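Local coordinates for protein DegQ (Legionella fallonii, PDB 3PV2) that probably degrades misfolded proteins as an HtrA-family serine protease with chaperone character, enclosing them in large 12-subunit assemblies, at residues 90-95 against 127-132; 30-35 against 155-160; 203-208 against 219-224; 191-196 against 233-238. All coordinates share one frame; numbering follows the deposited sequence.

Contact 1. Residues 90-95 against 127-132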
loop_
_atom_site.group_PDB
_atom_site.type_symbol
_atom_site.label_atom_id
_atom_site.label_comp_id
_atom_site.label_asym_id
_atom_site.label_seq_id
_atom_site.Cartn_x
_atom_site.Cartn_y
_atom_site.Cartn_z
ATOM N N VAL B 90 -8.544 42.647 -38.190
ATOM C CA VAL B 90 -7.425 41.709 -37.849
ATOM C C VAL B 90 -7.146 41.825 -36.357
ATOM O O VAL B 90 -7.001 42.930 -35.800
ATOM C CB VAL B 90 -6.131 42.074 -38.628
ATOM C CG1 VAL B 90 -4.857 41.312 -38.158
ATOM C CG2 VAL B 90 -6.358 41.972 -40.179
ATOM N N ILE B 91 -7.011 40.652 -35.754
ATOM C CA ILE B 91 -6.915 40.459 -34.344
ATOM C C ILE B 91 -5.755 39.550 -34.053
ATOM O O ILE B 91 -5.603 38.503 -34.702
ATOM C CB ILE B 91 -8.143 39.713 -33.869
ATOM C CG1 ILE B 91 -9.366 40.610 -33.920
ATOM C CG2 ILE B 91 -7.912 39.185 -32.458
ATOM C CD1 ILE B 91 -10.714 39.909 -33.468
ATOM N N ILE B 92 -4.929 39.915 -33.086
ATOM C CA ILE B 92 -3.807 39.058 -32.714
ATOM C C ILE B 92 -4.165 38.310 -31.451
ATOM O O ILE B 92 -4.727 38.873 -30.516
ATOM C CB ILE B 92 -2.506 39.878 -32.431
ATOM C CG1 ILE B 92 -2.004 40.556 -33.688
ATOM C CG2 ILE B 92 -1.392 38.998 -32.002
ATOM C CD1 ILE B 92 -1.783 39.682 -34.840
ATOM N N THR B 93 -3.760 37.068 -31.372
ATOM C CA THR B 93 -3.873 36.365 -30.124
ATOM C C THR B 93 -2.737 35.395 -30.007
ATOM O O THR B 93 -1.828 35.421 -30.839
ATOM C CB THR B 93 -5.232 35.695 -29.997
ATOM O OG1 THR B 93 -5.363 35.210 -28.640
ATOM C CG2 THR B 93 -5.414 34.535 -31.058
ATOM N N ASN B 94 -2.705 34.544 -28.980
ATOM C CA ASN B 94 -1.650 33.525 -28.955
ATOM C C ASN B 94 -1.983 32.323 -29.790
ATOM O O ASN B 94 -3.138 31.925 -29.868
ATOM C CB ASN B 94 -1.487 33.003 -27.581
ATOM C CG ASN B 94 -0.983 34.055 -26.608
ATOM O OD1 ASN B 94 0.027 34.751 -26.869
ATOM N ND2 ASN B 94 -1.616 34.123 -25.455
ATOM N N ASP B 95 -0.978 31.656 -30.345
ATOM C CA ASP B 95 -1.251 30.366 -31.013
ATOM C C ASP B 95 -1.837 29.319 -30.061
ATOM O O ASP B 95 -2.752 28.584 -30.434
ATOM C CB ASP B 95 0.010 29.818 -31.735
ATOM C CG ASP B 95 -0.321 28.770 -32.799
ATOM O OD1 ASP B 95 0.220 27.660 -32.692
ATOM O OD2 ASP B 95 -1.113 29.043 -33.752
ATOM N N LEU B 127 2.102 33.185 -31.718
ATOM C CA LEU B 127 1.178 34.169 -32.240
ATOM C C LEU B 127 0.220 33.580 -33.252
ATOM O O LEU B 127 0.521 32.586 -33.909
ATOM C CB LEU B 127 1.928 35.311 -32.919
ATOM C CG LEU B 127 2.805 36.074 -31.929
ATOM C CD1 LEU B 127 3.758 36.963 -32.785
ATOM C CD2 LEU B 127 1.885 36.863 -30.944
ATOM N N ALA B 128 -0.959 34.193 -33.364
ATOM C CA ALA B 128 -1.932 33.800 -34.373
ATOM C C ALA B 128 -2.685 35.027 -34.771
ATOM O O ALA B 128 -2.857 35.922 -33.980
ATOM C CB ALA B 128 -2.856 32.783 -33.848
ATOM N N VAL B 129 -3.082 35.068 -36.033
ATOM C CA VAL B 129 -3.829 36.152 -36.607
ATOM C C VAL B 129 -5.204 35.607 -36.977
ATOM O O VAL B 129 -5.329 34.499 -37.572
ATOM C CB VAL B 129 -3.137 36.652 -37.855
ATOM C CG1 VAL B 129 -3.831 37.857 -38.427
ATOM C CG2 VAL B 129 -1.633 36.903 -37.597
ATOM N N LEU B 130 -6.210 36.391 -36.598
ATOM C CA LEU B 130 -7.607 36.078 -36.812
ATOM C C LEU B 130 -8.215 37.261 -37.560
ATOM O O LEU B 130 -7.769 38.430 -37.401
ATOM C CB LEU B 130 -8.371 35.962 -35.479
ATOM C CG LEU B 130 -7.906 34.961 -34.401
ATOM C CD1 LEU B 130 -8.852 35.022 -33.180
ATOM C CD2 LEU B 130 -7.793 33.567 -34.933
ATOM N N LYS B 131 -9.286 36.975 -38.284
ATOM C CA LYS B 131 -10.022 38.000 -38.952
ATOM C C LYS B 131 -11.527 37.875 -38.671
ATOM O O LYS B 131 -12.083 36.779 -38.638
ATOM C CB LYS B 131 -9.729 37.913 -40.438
ATOM C CG LYS B 131 -10.731 38.612 -41.284
ATOM C CD LYS B 131 -10.118 39.617 -42.245
ATOM C CE LYS B 131 -11.273 40.380 -42.985
ATOM N NZ LYS B 131 -10.780 41.137 -44.149
ATOM N N ILE B 132 -12.163 39.014 -38.483
ATOM C CA ILE B 132 -13.595 39.101 -38.208
ATOM C C ILE B 132 -14.113 40.090 -39.237
ATOM O O ILE B 132 -13.362 40.950 -39.697
ATOM C CB ILE B 132 -13.923 39.580 -36.771
ATOM C CG1 ILE B 132 -13.195 40.892 -36.452
ATOM C CG2 ILE B 132 -13.558 38.525 -35.755
ATOM C CD1 ILE B 132 -13.664 41.575 -35.143
#
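I91 faces L130, with I132 beyond it, as strand 90-93 runs antiparallel to strand 127-131. CB of I91 lies 4.1 Å from CB of L130, across a hydrogen-bonded pair. CG1 is anti to the carbonyl carbon (chi1 -72°), and chi2 of 179° then stretches the chain out. This carries the tip along the strand to I132. There CD1 of I91 meets CD1 of I132 at 3.8 Å, the two side chains crossing at about a right angle. CD1 also touches CG2 of I132 at 3.9 Å. T93 and A128 lie on the same face as I91 and L130, and the methyl CG2 of T93 leans on CD1 of L130.

The other face carries V90, I92 and V129. CG1 of V90 packs on CG1 of V129 at 3.6 Å. I92 forks: its CD1 reaches CG2 of V129 at 3.9 Å, and its CG2 reaches CD2 of L127. Helix 239-252 covers I92, L127 and V129 on this side.

Two pairs of backbone bonds join the strands, I91 with L130 and T93 with A128. N of L130 donates to O of I91 at 2.9 Å. N of A128 donates to O of T93.

D95 starts the next helix with its CB against O of L127, and its OD1 forms a salt bridge with R99. The T93 hydroxyl bonds to O of S80. The strand pair is thus a greasy wall of the first barrel: the backbone of I91, T93, A128 and L130 bonds across the pair, while V90, I92, V129 and K131 bond to the strands on either side, and the side-chain polar groups of T93 and D95 find partners outside.

Contact 2. Residues 30-35 against 155-160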
loop_
_atom_site.group_PDB
_atom_site.type_symbol
_atom_site.label_atom_id
_atom_site.label_comp_id
_atom_site.label_asym_id
_atom_site.label_seq_id
_atom_site.Cartn_x
_atom_site.Cartn_y
_atom_site.Cartn_z
ATOM N N PRO B 30 -11.869 49.208 -26.087
ATOM C CA PRO B 30 -12.578 48.573 -27.215
ATOM C C PRO B 30 -11.700 47.728 -28.163
ATOM O O PRO B 30 -12.236 47.009 -29.001
ATOM C CB PRO B 30 -13.211 49.730 -27.951
ATOM C CG PRO B 30 -13.199 50.901 -26.964
ATOM C CD PRO B 30 -12.086 50.664 -26.013
ATOM N N ALA B 31 -10.377 47.780 -28.015
ATOM C CA ALA B 31 -9.509 47.043 -28.919
ATOM C C ALA B 31 -9.307 45.618 -28.421
ATOM O O ALA B 31 -8.827 44.772 -29.168
ATOM C CB ALA B 31 -8.192 47.757 -29.076
ATOM N N ILE B 32 -9.635 45.367 -27.153
ATOM C CA ILE B 32 -9.314 44.113 -26.477
ATOM C C ILE B 32 -10.552 43.218 -26.494
ATOM O O ILE B 32 -11.619 43.634 -26.045
ATOM C CB ILE B 32 -9.021 44.337 -25.040
ATOM C CG1 ILE B 32 -8.004 45.492 -24.864
ATOM C CG2 ILE B 32 -8.443 43.029 -24.372
ATOM C CD1 ILE B 32 -6.746 45.364 -25.665
ATOM N N VAL B 33 -10.419 42.012 -27.028
ATOM C CA VAL B 33 -11.557 41.158 -27.269
ATOM C C VAL B 33 -11.367 39.873 -26.506
ATOM O O VAL B 33 -10.237 39.513 -26.105
ATOM C CB VAL B 33 -11.653 40.742 -28.687
ATOM C CG1 VAL B 33 -11.663 41.958 -29.660
ATOM C CG2 VAL B 33 -10.541 39.761 -29.006
ATOM N N ASN B 34 -12.476 39.171 -26.340
ATOM C CA ASN B 34 -12.441 37.820 -25.797
ATOM C C ASN B 34 -12.438 36.871 -26.996
ATOM O O ASN B 34 -13.072 37.126 -27.971
ATOM C CB ASN B 34 -13.670 37.617 -24.907
ATOM C CG ASN B 34 -13.765 36.215 -24.346
ATOM O OD1 ASN B 34 -13.243 35.907 -23.261
ATOM N ND2 ASN B 34 -14.419 35.348 -25.090
ATOM N N VAL B 35 -11.648 35.817 -26.902
ATOM C CA VAL B 35 -11.526 34.798 -27.904
ATOM C C VAL B 35 -11.880 33.491 -27.242
ATOM O O VAL B 35 -11.190 33.086 -26.294
ATOM C CB VAL B 35 -10.057 34.633 -28.374
ATOM C CG1 VAL B 35 -9.954 33.473 -29.314
ATOM C CG2 VAL B 35 -9.557 35.866 -29.051
ATOM N N VAL B 155 0.656 48.197 -18.177
ATOM C CA VAL B 155 -0.593 47.541 -17.815
ATOM C C VAL B 155 -0.862 46.359 -18.698
ATOM O O VAL B 155 -0.700 46.426 -19.890
ATOM C CB VAL B 155 -1.769 48.539 -17.847
ATOM C CG1 VAL B 155 -3.123 47.771 -17.719
ATOM C CG2 VAL B 155 -1.593 49.541 -16.730
ATOM N N ALA B 156 -1.209 45.230 -18.108
ATOM C CA ALA B 156 -1.668 44.099 -18.933
ATOM C C ALA B 156 -3.167 44.031 -18.947
ATOM O O ALA B 156 -3.766 43.944 -17.908
ATOM C CB ALA B 156 -1.086 42.720 -18.389
ATOM N N ILE B 157 -3.780 43.996 -20.115
ATOM C CA ILE B 157 -5.214 44.027 -20.221
ATOM C C ILE B 157 -5.717 42.819 -20.999
ATOM O O ILE B 157 -5.255 42.555 -22.134
ATOM C CB ILE B 157 -5.722 45.210 -21.052
ATOM C CG1 ILE B 157 -4.935 46.465 -20.769
ATOM C CG2 ILE B 157 -7.248 45.468 -20.739
ATOM C CD1 ILE B 157 -5.367 47.606 -21.741
ATOM N N GLY B 158 -6.717 42.129 -20.458
ATOM C CA GLY B 158 -7.404 41.127 -21.265
ATOM C C GLY B 158 -8.892 41.328 -21.195
ATOM O O GLY B 158 -9.386 42.270 -20.582
ATOM N N ASN B 159 -9.610 40.419 -21.815
ATOM C CA ASN B 159 -11.056 40.464 -21.736
ATOM C C ASN B 159 -11.394 39.032 -21.551
ATOM O O ASN B 159 -11.763 38.350 -22.518
ATOM C CB ASN B 159 -11.661 41.054 -22.993
ATOM C CG ASN B 159 -13.225 41.054 -23.003
ATOM O OD1 ASN B 159 -13.915 40.373 -22.225
ATOM N ND2 ASN B 159 -13.768 41.812 -23.936
ATOM N N PRO B 160 -11.197 38.533 -20.317
ATOM C CA PRO B 160 -11.385 37.120 -20.145
ATOM C C PRO B 160 -12.833 36.713 -20.037
ATOM O O PRO B 160 -13.112 35.549 -20.197
ATOM C CB PRO B 160 -10.693 36.844 -18.822
ATOM C CG PRO B 160 -10.940 38.071 -18.044
ATOM C CD PRO B 160 -10.903 39.197 -19.041
#
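I32 and N34 of strand 32-40 meet I157, G158 and N159 at the seam between the two six-stranded antiparallel barrels of the trypsin fold. Strand 32-40 belongs to the first barrel and strand 153-158 to the second. The touching parts run nearly parallel, 16° apart, but no beta bridge joins them. Side chains and bare backbone do the work.

The apolar contacts centre on I32. With chi1 at -49°, CG1 is anti to the carbonyl carbon and CG2 anti to the backbone N. CG2 rests on the backbone of G158, 3.6 Å from G158 C and 3.8 Å from G158 CA. G158 has no side chain, and the methyl lies directly on its main chain. CG1 of I32 meets CG2 of I157 at 4.2 Å, the two side chains crossing at about a right angle. I157 is also covered by helix 22-28 through L25 and I28. A208 touches I32 from strand 208-211.

The polar groups lie at the other end. Here N159 projects its side chain toward 32-34, with CG anti to the backbone N (chi1 177°). OD1 of N159 accepts a hydrogen bond from N of G162. The backbone N of N159 is a donor to OG of S80, which ties the loop after strand 153-158 to the first barrel. CB of N34 comes within 3.1 Å of O of N159, a close carbon-to-carbonyl approach.

Plain van der Waals contact fills the middle. The methylene of N159 lies against the peptide that follows V33, and N159 CB is 3.7 Å from V33 C.

Contact 3. Residues 203-208 against 219-224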
loop_
_atom_site.group_PDB
_atom_site.type_symbol
_atom_site.label_atom_id
_atom_site.label_comp_id
_atom_site.label_asym_id
_atom_site.label_seq_id
_atom_site.Cartn_x
_atom_site.Cartn_y
_atom_site.Cartn_z
ATOM N N GLY B 203 -6.621 33.905 -18.438
ATOM C CA GLY B 203 -7.671 34.817 -18.804
ATOM C C GLY B 203 -7.236 35.790 -19.866
ATOM O O GLY B 203 -7.921 36.001 -20.912
ATOM N N ASN B 204 -6.067 36.341 -19.598
ATOM C CA ASN B 204 -5.566 37.545 -20.246
ATOM C C ASN B 204 -4.410 37.349 -21.254
ATOM O O ASN B 204 -3.892 38.314 -21.850
ATOM C CB ASN B 204 -5.210 38.566 -19.185
ATOM C CG ASN B 204 -6.426 39.014 -18.368
ATOM O OD1 ASN B 204 -6.899 40.133 -18.556
ATOM N ND2 ASN B 204 -6.923 38.156 -17.437
ATOM N N SER B 205 -4.053 36.096 -21.451
ATOM C CA SER B 205 -3.121 35.717 -22.443
ATOM C C SER B 205 -3.697 35.984 -23.837
ATOM O O SER B 205 -4.844 35.569 -24.141
ATOM C CB SER B 205 -2.894 34.229 -22.304
ATOM O OG SER B 205 -1.742 33.798 -23.005
ATOM N N GLY B 206 -2.903 36.654 -24.666
ATOM C CA GLY B 206 -3.303 37.080 -25.970
ATOM C C GLY B 206 -3.750 38.532 -25.940
ATOM O O GLY B 206 -4.037 39.117 -26.998
ATOM N N GLY B 207 -3.877 39.096 -24.746
ATOM C CA GLY B 207 -4.330 40.490 -24.620
ATOM C C GLY B 207 -3.128 41.418 -24.737
ATOM O O GLY B 207 -2.043 40.982 -25.129
ATOM N N ALA B 208 -3.314 42.655 -24.333
ATOM C CA ALA B 208 -2.445 43.775 -24.642
ATOM C C ALA B 208 -1.589 44.091 -23.414
ATOM O O ALA B 208 -2.077 44.113 -22.305
ATOM C CB ALA B 208 -3.316 44.982 -24.969
ATOM N N ILE B 219 2.144 41.513 -26.662
ATOM C CA ILE B 219 1.022 40.617 -26.534
ATOM C C ILE B 219 1.263 39.691 -25.380
ATOM O O ILE B 219 2.261 38.957 -25.379
ATOM C CB ILE B 219 0.795 39.825 -27.789
ATOM C CG1 ILE B 219 0.452 40.773 -28.952
ATOM C CG2 ILE B 219 -0.392 38.846 -27.624
ATOM C CD1 ILE B 219 -0.794 41.611 -28.807
ATOM N N ASN B 220 0.398 39.756 -24.362
ATOM C CA ASN B 220 0.563 38.921 -23.143
ATOM C C ASN B 220 0.572 37.445 -23.552
ATOM O O ASN B 220 -0.226 37.012 -24.417
ATOM C CB ASN B 220 -0.592 39.087 -22.145
ATOM C CG ASN B 220 -0.967 40.549 -21.887
ATOM O OD1 ASN B 220 -2.172 40.948 -21.826
ATOM N ND2 ASN B 220 0.044 41.342 -21.731
ATOM N N THR B 221 1.425 36.673 -22.922
ATOM C CA THR B 221 1.414 35.231 -23.086
ATOM C C THR B 221 1.570 34.580 -21.729
ATOM O O THR B 221 2.576 34.762 -21.092
ATOM C CB THR B 221 2.608 34.761 -23.862
ATOM O OG1 THR B 221 2.699 35.564 -25.029
ATOM C CG2 THR B 221 2.436 33.270 -24.299
ATOM N N ALA B 222 0.613 33.772 -21.321
ATOM C CA ALA B 222 0.702 33.111 -20.036
ATOM C C ALA B 222 1.405 31.774 -20.235
ATOM O O ALA B 222 0.830 30.872 -20.812
ATOM C CB ALA B 222 -0.691 32.916 -19.452
ATOM N N ILE B 223 2.651 31.658 -19.778
ATOM C CA ILE B 223 3.383 30.364 -19.841
ATOM C C ILE B 223 3.494 29.748 -18.433
ATOM O O ILE B 223 3.805 30.471 -17.465
ATOM C CB ILE B 223 4.798 30.457 -20.600
ATOM C CG1 ILE B 223 5.953 29.792 -19.810
ATOM C CG2 ILE B 223 5.177 31.923 -20.950
ATOM C CD1 ILE B 223 6.027 28.263 -19.928
ATOM N N LEU B 224 3.236 28.427 -18.364
ATOM C CA LEU B 224 3.176 27.569 -17.133
ATOM C C LEU B 224 1.715 27.245 -16.790
ATOM O O LEU B 224 1.270 26.103 -16.948
ATOM C CB LEU B 224 3.955 28.121 -15.902
ATOM C CG LEU B 224 3.595 27.668 -14.465
ATOM C CD1 LEU B 224 4.798 27.771 -13.513
ATOM C CD2 LEU B 224 2.385 28.457 -13.898
#
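S205 meets A222 through its hydroxyl. The backbone N of A222 donates to OG of S205 at 2.9 Å, and the bond is nearly straight at 165°. OG is anti to the backbone N of S205 (chi1 -165°), which swings it over to T221 and A222. There it also lies 3.5 Å from CA of T221.

Two backbone bonds follow along the loop. N of G206 donates to O of N220 at 2.7 Å. N of N220 donates to O of G207 at 2.8 Å. CG2 of I219 packs near both glycine carbonyls, and CB of N220 lies 3.4 Å from O of N204.

A type II turn from N204 to G207 shapes this loop, closed by N of G207 on O of N204. G206 has a positive phi of 97°, where a CB would jam against the carbonyl before it. A208 and I219 form an antiparallel non-hydrogen-bonded pair.

Farther out, S80 OG bonds O of G203, S205 bonds S80 through the backbone, and H96 packs on S205 and T221, with D126 also touching T221.

Residues 203-207 read GNSGG, the signature around the nucleophilic serine in HtrA proteases. S205, H96 and D126 are therefore probably the catalytic triad. In this arrangement the S205 oxygen accepts a bond from the backbone of A222. G206 permits the turn, and G207 lets the loop lie close to N220.

Contact 4. Residues 191-196 against 233-238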
loop_
_atom_site.group_PDB
_atom_site.type_symbol
_atom_site.label_atom_id
_atom_site.label_comp_id
_atom_site.label_asym_id
_atom_site.label_seq_id
_atom_site.Cartn_x
_atom_site.Cartn_y
_atom_site.Cartn_z
ATOM N N GLU B 191 11.166 32.928 -26.966
ATOM C CA GLU B 191 12.587 33.000 -26.596
ATOM C C GLU B 191 12.940 34.356 -26.002
ATOM O O GLU B 191 13.528 34.463 -24.900
ATOM C CB GLU B 191 13.475 32.748 -27.834
ATOM C CG GLU B 191 13.024 33.441 -29.147
ATOM C CD GLU B 191 11.806 32.768 -29.834
ATOM O OE1 GLU B 191 11.587 31.533 -29.669
ATOM O OE2 GLU B 191 11.076 33.479 -30.569
ATOM N N ASN B 192 12.562 35.377 -26.766
ATOM C CA ASN B 192 12.692 36.749 -26.378
ATOM C C ASN B 192 11.302 37.230 -25.980
ATOM O O ASN B 192 10.331 37.133 -26.764
ATOM C CB ASN B 192 13.245 37.606 -27.509
ATOM C CG ASN B 192 12.559 38.950 -27.592
ATOM O OD1 ASN B 192 12.245 39.562 -26.550
ATOM N ND2 ASN B 192 12.282 39.404 -28.813
ATOM N N PHE B 193 11.242 37.760 -24.776
ATOM C CA PHE B 193 10.042 38.173 -24.116
ATOM C C PHE B 193 10.355 39.400 -23.294
ATOM O O PHE B 193 11.453 39.617 -22.830
ATOM C CB PHE B 193 9.549 37.132 -23.114
ATOM C CG PHE B 193 8.975 35.907 -23.729
ATOM C CD1 PHE B 193 7.816 35.967 -24.459
ATOM C CD2 PHE B 193 9.573 34.667 -23.519
ATOM C CE1 PHE B 193 7.267 34.829 -25.020
ATOM C CE2 PHE B 193 9.033 33.515 -24.080
ATOM C CZ PHE B 193 7.867 33.598 -24.831
ATOM N N ILE B 194 9.324 40.207 -23.161
ATOM C CA ILE B 194 9.253 41.154 -22.115
ATOM C C ILE B 194 8.824 40.419 -20.858
ATOM O O ILE B 194 7.913 39.604 -20.843
ATOM C CB ILE B 194 8.246 42.229 -22.472
ATOM C CG1 ILE B 194 8.620 42.900 -23.793
ATOM C CG2 ILE B 194 8.200 43.274 -21.414
ATOM C CD1 ILE B 194 7.477 43.689 -24.374
ATOM N N GLN B 195 9.486 40.725 -19.769
ATOM C CA GLN B 195 9.091 40.156 -18.494
ATOM C C GLN B 195 8.568 41.315 -17.659
ATOM O O GLN B 195 9.174 42.404 -17.655
ATOM C CB GLN B 195 10.257 39.438 -17.831
ATOM C CG GLN B 195 10.019 39.175 -16.367
ATOM C CD GLN B 195 11.156 38.403 -15.611
ATOM O OE1 GLN B 195 11.822 37.548 -16.183
ATOM N NE2 GLN B 195 11.332 38.710 -14.309
ATOM N N THR B 196 7.474 41.072 -16.931
ATOM C CA THR B 196 6.794 42.097 -16.118
ATOM C C THR B 196 6.387 41.507 -14.789
ATOM O O THR B 196 6.253 40.289 -14.666
ATOM C CB THR B 196 5.507 42.540 -16.858
ATOM O OG1 THR B 196 4.862 43.605 -16.155
ATOM C CG2 THR B 196 4.537 41.444 -16.857
ATOM N N ILE B 233 5.533 36.671 -11.835
ATOM C CA ILE B 233 6.199 37.074 -13.067
ATOM C C ILE B 233 5.383 36.701 -14.291
ATOM O O ILE B 233 5.029 35.542 -14.460
ATOM C CB ILE B 233 7.517 36.276 -13.284
ATOM C CG1 ILE B 233 8.405 36.245 -12.028
ATOM C CG2 ILE B 233 8.253 36.798 -14.524
ATOM C CD1 ILE B 233 9.454 35.128 -12.082
ATOM N N GLY B 234 5.109 37.670 -15.150
ATOM C CA GLY B 234 4.519 37.382 -16.452
ATOM C C GLY B 234 5.340 37.849 -17.661
ATOM O O GLY B 234 6.356 38.565 -17.538
ATOM N N PHE B 235 4.854 37.473 -18.847
ATOM C CA PHE B 235 5.578 37.632 -20.077
ATOM C C PHE B 235 4.713 38.157 -21.160
ATOM O O PHE B 235 3.527 37.810 -21.228
ATOM C CB PHE B 235 6.106 36.289 -20.507
ATOM C CG PHE B 235 7.144 35.755 -19.610
ATOM C CD1 PHE B 235 8.448 36.173 -19.739
ATOM C CD2 PHE B 235 6.815 34.893 -18.593
ATOM C CE1 PHE B 235 9.420 35.712 -18.894
ATOM C CE2 PHE B 235 7.802 34.406 -17.729
ATOM C CZ PHE B 235 9.098 34.824 -17.883
ATOM N N ALA B 236 5.308 38.952 -22.045
ATOM C CA ALA B 236 4.634 39.485 -23.197
ATOM C C ALA B 236 5.567 39.337 -24.397
ATOM O O ALA B 236 6.792 39.453 -24.226
ATOM C CB ALA B 236 4.348 40.941 -22.996
ATOM N N ILE B 237 4.991 39.114 -25.580
ATOM C CA ILE B 237 5.744 39.026 -26.819
ATOM C C ILE B 237 5.843 40.433 -27.382
ATOM O O ILE B 237 4.826 41.089 -27.537
ATOM C CB ILE B 237 5.033 38.116 -27.819
ATOM C CG1 ILE B 237 4.824 36.730 -27.168
ATOM C CG2 ILE B 237 5.846 37.998 -29.151
ATOM C CD1 ILE B 237 3.574 36.023 -27.695
ATOM N N PRO B 238 7.070 40.955 -27.585
ATOM C CA PRO B 238 7.185 42.381 -27.916
ATOM C C PRO B 238 6.556 42.740 -29.255
ATOM O O PRO B 238 6.620 41.975 -30.208
ATOM C CB PRO B 238 8.705 42.647 -27.952
ATOM C CG PRO B 238 9.357 41.306 -28.011
ATOM C CD PRO B 238 8.354 40.249 -27.644
#
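F193 and F235 both hold CG anti to the carbonyl carbon (chi1 -72° and -67°), which raises their rings on one side of the strand pair. The rings meet obliquely, with centroids 5.6 Å apart and planes at 60°. O of A236 lies in plane at the edge of the F193 ring, 3.6 Å from CD1. CE1 of F193 touches CG1 of I237, the two side chains lying side by side.

Q195 has CG anti to the backbone N and an extended chain. The side chain runs obliquely over I233, with Q195 CG 3.5 Å from I233 CG2. On the opposite face I194 slides past P238, with I194 CD1 3.9 Å from P238 CB. I194 and A236 also meet there, CB to CB. N192 reaches P238 tip to tip, its ND2 3.6 Å from CG of the proline ring.

Four backbone bonds hold the strands antiparallel, in the pairs I194 with A236 and T196 with G234. N of I194 donates to O of A236 at 2.8 Å. The T196 hydroxyl has its partners outside, O of I176 and N of A198.

The pair lies in the second barrel. Strand 171-179 flanks strand 194-196, and strand 216-221 flanks strand 234-238. L209 of strand 208-211 touches I194 and A236. S171 of a second subunit packs on Q195, and P238 leads directly into helix 239-252.

How the contacts relate
All four contacts lie in the double-barrel protease domain. Contact 1 belongs to the first barrel and contacts 3 and 4 to the second, while contact 2 bridges the two. Along the chain contact 1 is nested in the span closed by contact 2, and contact 3 in that closed by contact 4; contacts 1 and 2 close before 3 and 4 open. Centres of contacts 2 and 3 are about 10 Å apart, as are those of 3 and 4. Neighbouring strands 216-221 and 234-238 join contacts 3 and 4. Contacts 1 and 4, about 18 Å apart, touch where L127 meets I237. S80 of the first barrel bonds G203 and S205, placing the probable catalytic serine where the barrels meet.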